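Local coordinates for putative glutathione-regulated potassium-efflux system protein KefB (Vibrio parahaemolyticus RIMD 2210633, PDB 3C85) that binds AMP through its TrkA-N domain and probably works as a monovalent cation:proton antiporter in potassium efflux, at residues 39-44 with 63-68; 53-58 with 82-87. All blocks are in the same frame, centred on the assembly; numbering follows the deposited sequence.

Interaction 1 of 2, residues 39-44 with 63-68; sequences HAQVLI and GKISLG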
loop_
_atom_site.group_PDB
_atom_site.type_symbol
_atom_site.label_atom_id
_atom_site.label_comp_id
_atom_site.label_asym_id
_atom_site.label_seq_id
_atom_site.Cartn_x
_atom_site.Cartn_y
_atom_site.Cartn_z
ATOM N N HIS A 39 -17.861 -21.435 -4.954
ATOM C CA HIS A 39 -16.855 -21.335 -6.027
ATOM C C HIS A 39 -15.631 -20.451 -5.747
ATOM O O HIS A 39 -14.759 -20.304 -6.641
ATOM C CB HIS A 39 -17.494 -20.842 -7.322
ATOM C CG HIS A 39 -18.621 -21.696 -7.810
ATOM N ND1 HIS A 39 -18.415 -22.867 -8.503
ATOM C CD2 HIS A 39 -19.962 -21.525 -7.746
ATOM C CE1 HIS A 39 -19.581 -23.396 -8.824
ATOM N NE2 HIS A 39 -20.536 -22.605 -8.367
ATOM N N ALA A 40 -15.532 -19.895 -4.537
ATOM C CA ALA A 40 -14.445 -18.948 -4.198
ATOM C C ALA A 40 -13.082 -19.601 -4.389
ATOM O O ALA A 40 -12.857 -20.728 -3.941
ATOM C CB ALA A 40 -14.597 -18.437 -2.746
ATOM N N GLN A 41 -12.186 -18.897 -5.079
ATOM C CA GLN A 41 -10.844 -19.376 -5.332
ATOM C C GLN A 41 -9.840 -18.652 -4.434
ATOM O O GLN A 41 -8.700 -19.109 -4.277
ATOM C CB GLN A 41 -10.494 -19.144 -6.780
ATOM C CG GLN A 41 -11.311 -20.009 -7.751
ATOM C CD GLN A 41 -10.940 -19.759 -9.181
ATOM O OE1 GLN A 41 -11.623 -19.020 -9.911
ATOM N NE2 GLN A 41 -9.876 -20.379 -9.609
ATOM N N VAL A 42 -10.263 -17.523 -3.845
ATOM C CA VAL A 42 -9.411 -16.717 -2.947
ATOM C C VAL A 42 -10.185 -16.550 -1.646
ATOM O O VAL A 42 -11.357 -16.219 -1.688
ATOM C CB VAL A 42 -9.074 -15.302 -3.541
ATOM C CG1 VAL A 42 -8.140 -14.517 -2.607
ATOM C CG2 VAL A 42 -8.413 -15.430 -4.924
ATOM N N LEU A 43 -9.548 -16.833 -0.514
ATOM C CA LEU A 43 -10.108 -16.517 0.790
ATOM C C LEU A 43 -9.339 -15.301 1.294
ATOM O O LEU A 43 -8.100 -15.332 1.327
ATOM C CB LEU A 43 -9.883 -17.679 1.728
ATOM C CG LEU A 43 -10.664 -17.907 2.988
ATOM C CD1 LEU A 43 -12.195 -17.810 2.796
ATOM C CD2 LEU A 43 -10.298 -19.344 3.401
ATOM N N ILE A 44 -10.037 -14.220 1.639
ATOM C CA ILE A 44 -9.335 -13.012 2.151
ATOM C C ILE A 44 -9.657 -12.878 3.637
ATOM O O ILE A 44 -10.769 -12.634 4.020
ATOM C CB ILE A 44 -9.716 -11.738 1.384
ATOM C CG1 ILE A 44 -9.426 -11.961 -0.125
ATOM C CG2 ILE A 44 -8.956 -10.507 1.950
ATOM C CD1 ILE A 44 -9.828 -10.787 -0.977
ATOM N N GLY A 63 -12.891 -10.975 -11.750
ATOM C CA GLY A 63 -14.312 -11.150 -11.461
ATOM C C GLY A 63 -14.528 -11.664 -10.046
ATOM O O GLY A 63 -13.649 -11.550 -9.196
ATOM N N LYS A 64 -15.673 -12.267 -9.801
ATOM C CA LYS A 64 -16.125 -12.572 -8.447
ATOM C C LYS A 64 -15.518 -13.895 -7.887
ATOM O O LYS A 64 -16.210 -14.912 -7.740
ATOM C CB LYS A 64 -17.658 -12.624 -8.486
ATOM C CG LYS A 64 -18.401 -12.965 -7.199
ATOM C CD LYS A 64 -18.778 -11.703 -6.428
ATOM C CE LYS A 64 -20.172 -11.837 -5.878
ATOM N NZ LYS A 64 -20.620 -10.706 -5.049
ATOM N N ILE A 65 -14.241 -13.854 -7.538
ATOM C CA ILE A 65 -13.486 -15.066 -7.203
ATOM C C ILE A 65 -13.122 -15.162 -5.734
ATOM O O ILE A 65 -12.488 -16.166 -5.309
ATOM C CB ILE A 65 -12.191 -15.147 -8.017
ATOM C CG1 ILE A 65 -11.306 -13.911 -7.795
ATOM C CG2 ILE A 65 -12.525 -15.299 -9.486
ATOM C CD1 ILE A 65 -9.807 -14.150 -8.180
ATOM N N SER A 66 -13.502 -14.131 -4.968
ATOM C CA SER A 66 -13.058 -14.048 -3.572
ATOM C C SER A 66 -14.173 -14.181 -2.549
ATOM O O SER A 66 -15.308 -13.803 -2.824
ATOM C CB SER A 66 -12.334 -12.717 -3.300
ATOM O OG SER A 66 -11.218 -12.502 -4.155
ATOM N N LEU A 67 -13.803 -14.675 -1.361
ATOM C CA LEU A 67 -14.662 -14.697 -0.174
ATOM C C LEU A 67 -13.888 -14.023 0.971
ATOM O O LEU A 67 -12.810 -14.466 1.338
ATOM C CB LEU A 67 -15.008 -16.141 0.212
ATOM C CG LEU A 67 -15.806 -16.274 1.516
ATOM C CD1 LEU A 67 -17.201 -15.580 1.410
ATOM C CD2 LEU A 67 -15.971 -17.782 1.905
ATOM N N GLY A 68 -14.452 -12.949 1.527
ATOM C CA GLY A 68 -13.825 -12.218 2.623
ATOM C C GLY A 68 -14.374 -12.754 3.924
ATOM O O GLY A 68 -15.539 -13.114 3.995
#

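Interaction 2 of 2, residues 53-58 with 82-87; sequences GAYDEL and EGRNVI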
loop_
_atom_site.group_PDB
_atom_site.type_symbol
_atom_site.label_atom_id
_atom_site.label_comp_id
_atom_site.label_asym_id
_atom_site.label_seq_id
_atom_site.Cartn_x
_atom_site.Cartn_y
_atom_site.Cartn_z
ATOM N N GLY A 53 -9.135 -3.420 -0.419
ATOM C CA GLY A 53 -8.425 -3.070 -1.632
ATOM C C GLY A 53 -7.985 -4.267 -2.437
ATOM O O GLY A 53 -8.020 -4.249 -3.670
ATOM N N ALA A 54 -7.543 -5.310 -1.749
ATOM C CA ALA A 54 -7.187 -6.548 -2.438
ATOM C C ALA A 54 -8.407 -7.200 -3.119
ATOM O O ALA A 54 -8.368 -7.596 -4.326
ATOM C CB ALA A 54 -6.506 -7.532 -1.425
ATOM N N TYR A 55 -9.492 -7.307 -2.366
ATOM C CA TYR A 55 -10.761 -7.878 -2.894
ATOM C C TYR A 55 -11.157 -7.151 -4.181
ATOM O O TYR A 55 -11.445 -7.768 -5.212
ATOM C CB TYR A 55 -11.883 -7.690 -1.853
ATOM C CG TYR A 55 -13.204 -8.330 -2.243
ATOM C CD1 TYR A 55 -13.636 -9.515 -1.649
ATOM C CD2 TYR A 55 -14.009 -7.754 -3.259
ATOM C CE1 TYR A 55 -14.872 -10.092 -2.043
ATOM C CE2 TYR A 55 -15.181 -8.313 -3.650
ATOM C CZ TYR A 55 -15.612 -9.485 -3.070
ATOM O OH TYR A 55 -16.816 -9.997 -3.515
ATOM N N ASP A 56 -11.154 -5.819 -4.118
ATOM C CA ASP A 56 -11.599 -5.002 -5.243
ATOM C C ASP A 56 -10.645 -5.063 -6.441
ATOM O O ASP A 56 -11.078 -5.098 -7.608
ATOM C CB ASP A 56 -11.776 -3.583 -4.762
ATOM C CG ASP A 56 -13.060 -3.393 -4.005
ATOM O OD1 ASP A 56 -13.820 -4.379 -3.800
ATOM O OD2 ASP A 56 -13.297 -2.249 -3.583
ATOM N N GLU A 57 -9.346 -5.072 -6.155
ATOM C CA GLU A 57 -8.326 -5.244 -7.196
ATOM C C GLU A 57 -8.417 -6.617 -7.917
ATOM O O GLU A 57 -8.358 -6.694 -9.146
ATOM C CB GLU A 57 -6.946 -5.010 -6.586
ATOM C CG GLU A 57 -5.780 -5.231 -7.536
ATOM C CD GLU A 57 -5.685 -4.148 -8.588
ATOM O OE1 GLU A 57 -6.218 -3.029 -8.376
ATOM O OE2 GLU A 57 -5.070 -4.413 -9.630
ATOM N N LEU A 58 -8.581 -7.688 -7.158
ATOM C CA LEU A 58 -8.878 -9.003 -7.752
ATOM C C LEU A 58 -10.202 -9.019 -8.520
ATOM O O LEU A 58 -10.276 -9.623 -9.601
ATOM C CB LEU A 58 -8.907 -10.104 -6.671
ATOM C CG LEU A 58 -7.593 -10.370 -5.925
ATOM C CD1 LEU A 58 -7.796 -11.206 -4.657
ATOM C CD2 LEU A 58 -6.567 -11.015 -6.875
ATOM N N GLU A 82 -22.790 -3.594 -0.141
ATOM C CA GLU A 82 -21.995 -3.076 -1.252
ATOM C C GLU A 82 -21.712 -4.142 -2.347
ATOM O O GLU A 82 -21.011 -3.862 -3.306
ATOM C CB GLU A 82 -20.693 -2.414 -0.743
ATOM C CG GLU A 82 -20.921 -1.107 0.032
ATOM C CD GLU A 82 -19.701 -0.594 0.842
ATOM O OE1 GLU A 82 -18.546 -1.033 0.655
ATOM O OE2 GLU A 82 -19.903 0.274 1.694
ATOM N N GLY A 83 -22.266 -5.341 -2.216
ATOM C CA GLY A 83 -22.135 -6.367 -3.262
ATOM C C GLY A 83 -20.970 -7.337 -3.080
ATOM O O GLY A 83 -20.787 -8.251 -3.900
ATOM N N ARG A 84 -20.187 -7.168 -2.008
ATOM C CA ARG A 84 -19.025 -8.029 -1.759
ATOM C C ARG A 84 -19.424 -9.330 -1.015
ATOM O O ARG A 84 -20.318 -9.308 -0.173
ATOM C CB ARG A 84 -17.968 -7.279 -0.961
ATOM C CG ARG A 84 -17.344 -6.087 -1.673
ATOM C CD ARG A 84 -16.095 -5.618 -0.912
ATOM N NE ARG A 84 -15.629 -4.369 -1.489
ATOM C CZ ARG A 84 -16.040 -3.169 -1.097
ATOM N NH1 ARG A 84 -16.899 -3.051 -0.097
ATOM N NH2 ARG A 84 -15.589 -2.081 -1.710
ATOM N N ASN A 85 -18.800 -10.460 -1.369
ATOM C CA ASN A 85 -19.065 -11.721 -0.647
ATOM C C ASN A 85 -18.206 -11.740 0.587
ATOM O O ASN A 85 -17.018 -12.090 0.525
ATOM C CB ASN A 85 -18.818 -12.978 -1.494
ATOM C CG ASN A 85 -19.861 -13.171 -2.587
ATOM O OD1 ASN A 85 -20.792 -12.377 -2.725
ATOM N ND2 ASN A 85 -19.694 -14.218 -3.382
ATOM N N VAL A 86 -18.800 -11.336 1.703
ATOM C CA VAL A 86 -18.079 -11.269 2.963
ATOM C C VAL A 86 -18.946 -11.897 4.053
ATOM O O VAL A 86 -20.133 -11.604 4.152
ATOM C CB VAL A 86 -17.688 -9.804 3.340
ATOM C CG1 VAL A 86 -17.007 -9.763 4.732
ATOM C CG2 VAL A 86 -16.729 -9.256 2.295
ATOM N N ILE A 87 -18.368 -12.801 4.818
ATOM C CA ILE A 87 -19.096 -13.421 5.905
ATOM C C ILE A 87 -18.403 -13.086 7.212
ATOM O O ILE A 87 -17.189 -12.798 7.229
ATOM C CB ILE A 87 -19.265 -14.957 5.687
ATOM C CG1 ILE A 87 -17.909 -15.665 5.600
ATOM C CG2 ILE A 87 -20.097 -15.234 4.400
ATOM C CD1 ILE A 87 -18.044 -17.192 5.661
#

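Interaction 1 of 2, residues 39-44 with 63-68
The flat peptide group of Ile65 takes two N-H groups in the plane of its carbonyl. Gln41 N lies 2.8 Å from Ile65 O, and Val42 N shares that oxygen at 3.0 Å. These bonds open the parallel pairing of strands 42-45 and 66-70, which with helix 49-62 form a beta-alpha-beta unit of the Rossmann-type TrkA-N domain. Further along, the carbonyls are approached differently. Leu67 N meets Val42 O nearly along the C=O axis, at 2.9 Å. Ile44 N sits above the carbonyl plane of Leu67, yet its 2.8 Å bond to Leu67 O is almost straight (172° at the hydrogen). Val42 pairs with Ser66, Leu43 with Leu67 and Ile44 with Gly68, and the short strand segments run 21° apart.

Ile65 holds CG1 in the crowded position between its backbone N and carbonyl carbon (chi1 58°). Its two branches have separate partners. The Ile65 and Val42 side chains cross obliquely, with Ile65 CD1 3.8 Å from Val42 CG2, while Ile65 CG2 touches OE1 of the Gln41 amide. Phe179 of the second subunit packs on Gln41, Val42 and Ile65.

Val42, Ile44 and Ser66 lie on the sheet face packed by helix 49-62, where Tyr55 and Leu58 touch them. Ser66 OG lies beside its own backbone N, anti to the carbonyl carbon, and rests 3.6 Å from Val42 CB. Ile44 CD1 also reaches this hydroxyl. Gly68 continues the strand toward Glu70, a residue of the AMP site.

The other face carries Leu43 and Leu67, side by side and pointing the same way. Both have CG anti to the backbone N. Leu43 CD1 meets Leu67 CD2 at 3.9 Å. Before the strand begins, the methyl CB of Ala40 lies against Leu67 CB at 3.8 Å.

Interaction 2 of 2, residues 53-58 with 82-87
Tyr55 lays one face of its ring under the aliphatic chain of Arg84. Arg84 CD sits over that face, offset toward the rim, 4.1 Å from the Tyr55 ring centroid in a CH-pi contact. Arg84 CG touches Tyr55 CE2 at 3.7 Å. Tyr55 CG is anti to the backbone N (chi1 -176°), which carries the ring out from the helix. Its OH accepts the N-H of Asn85, with Asn85 N 3.0 Å from Tyr55 OH.

The Arg84 chain runs extended from CG to NE and brings the guanidinium to Asp56; its plane stands nearly perpendicular to the Tyr55 ring (84°). The grip is side-on and two-pronged. Arg84 NE binds Asp56 OD1 at 2.9 Å, and Arg84 NH2 binds Asp56 OD2 at 3.0 Å. Both oxygens use their syn lone pairs, and the carboxylate is nearly coplanar with the guanidinium. Arg84 NH1 lies 2.7 Å from Glu82 OE1, which uses its anti lone pair. Two acids thus fix the rotation of the guanidinium and probably stabilise its charge.

Gly83 closes helix 73-81 with a Schellman motif, so the chain turns here into strand 86-88. Asn85 OD1 bonds Lys64 NZ. The contact thus ties helix 49-62 to the turn between helix 73-81 and strand 86-88, alongside strand 66-70.

In the fold
The centres of interactions 1 and 2 are about 8 Å apart. Their segments alternate along the chain: 39-44, 53-58, 63-68, 82-87. Interaction 1 joins the two strands on either side of helix 49-62 in sequence, and interaction 2 anchors that helix to the lead-in of strand 86-88. Strand 66-70 lies between 42-45 and 86-88 in the parallel sheet. The two contacts meet there: Gly68 N is 2.9 Å from Asn85 O, a probable hydrogen bond. Together they join helix 49-62 and strands 42-45, 66-70 and 86-88 in one half of the Rossmann-type TrkA-N domain, whose loops after these strands hold AMP-site residues such as Arg72 and Ala91. Both also touch the second subunit.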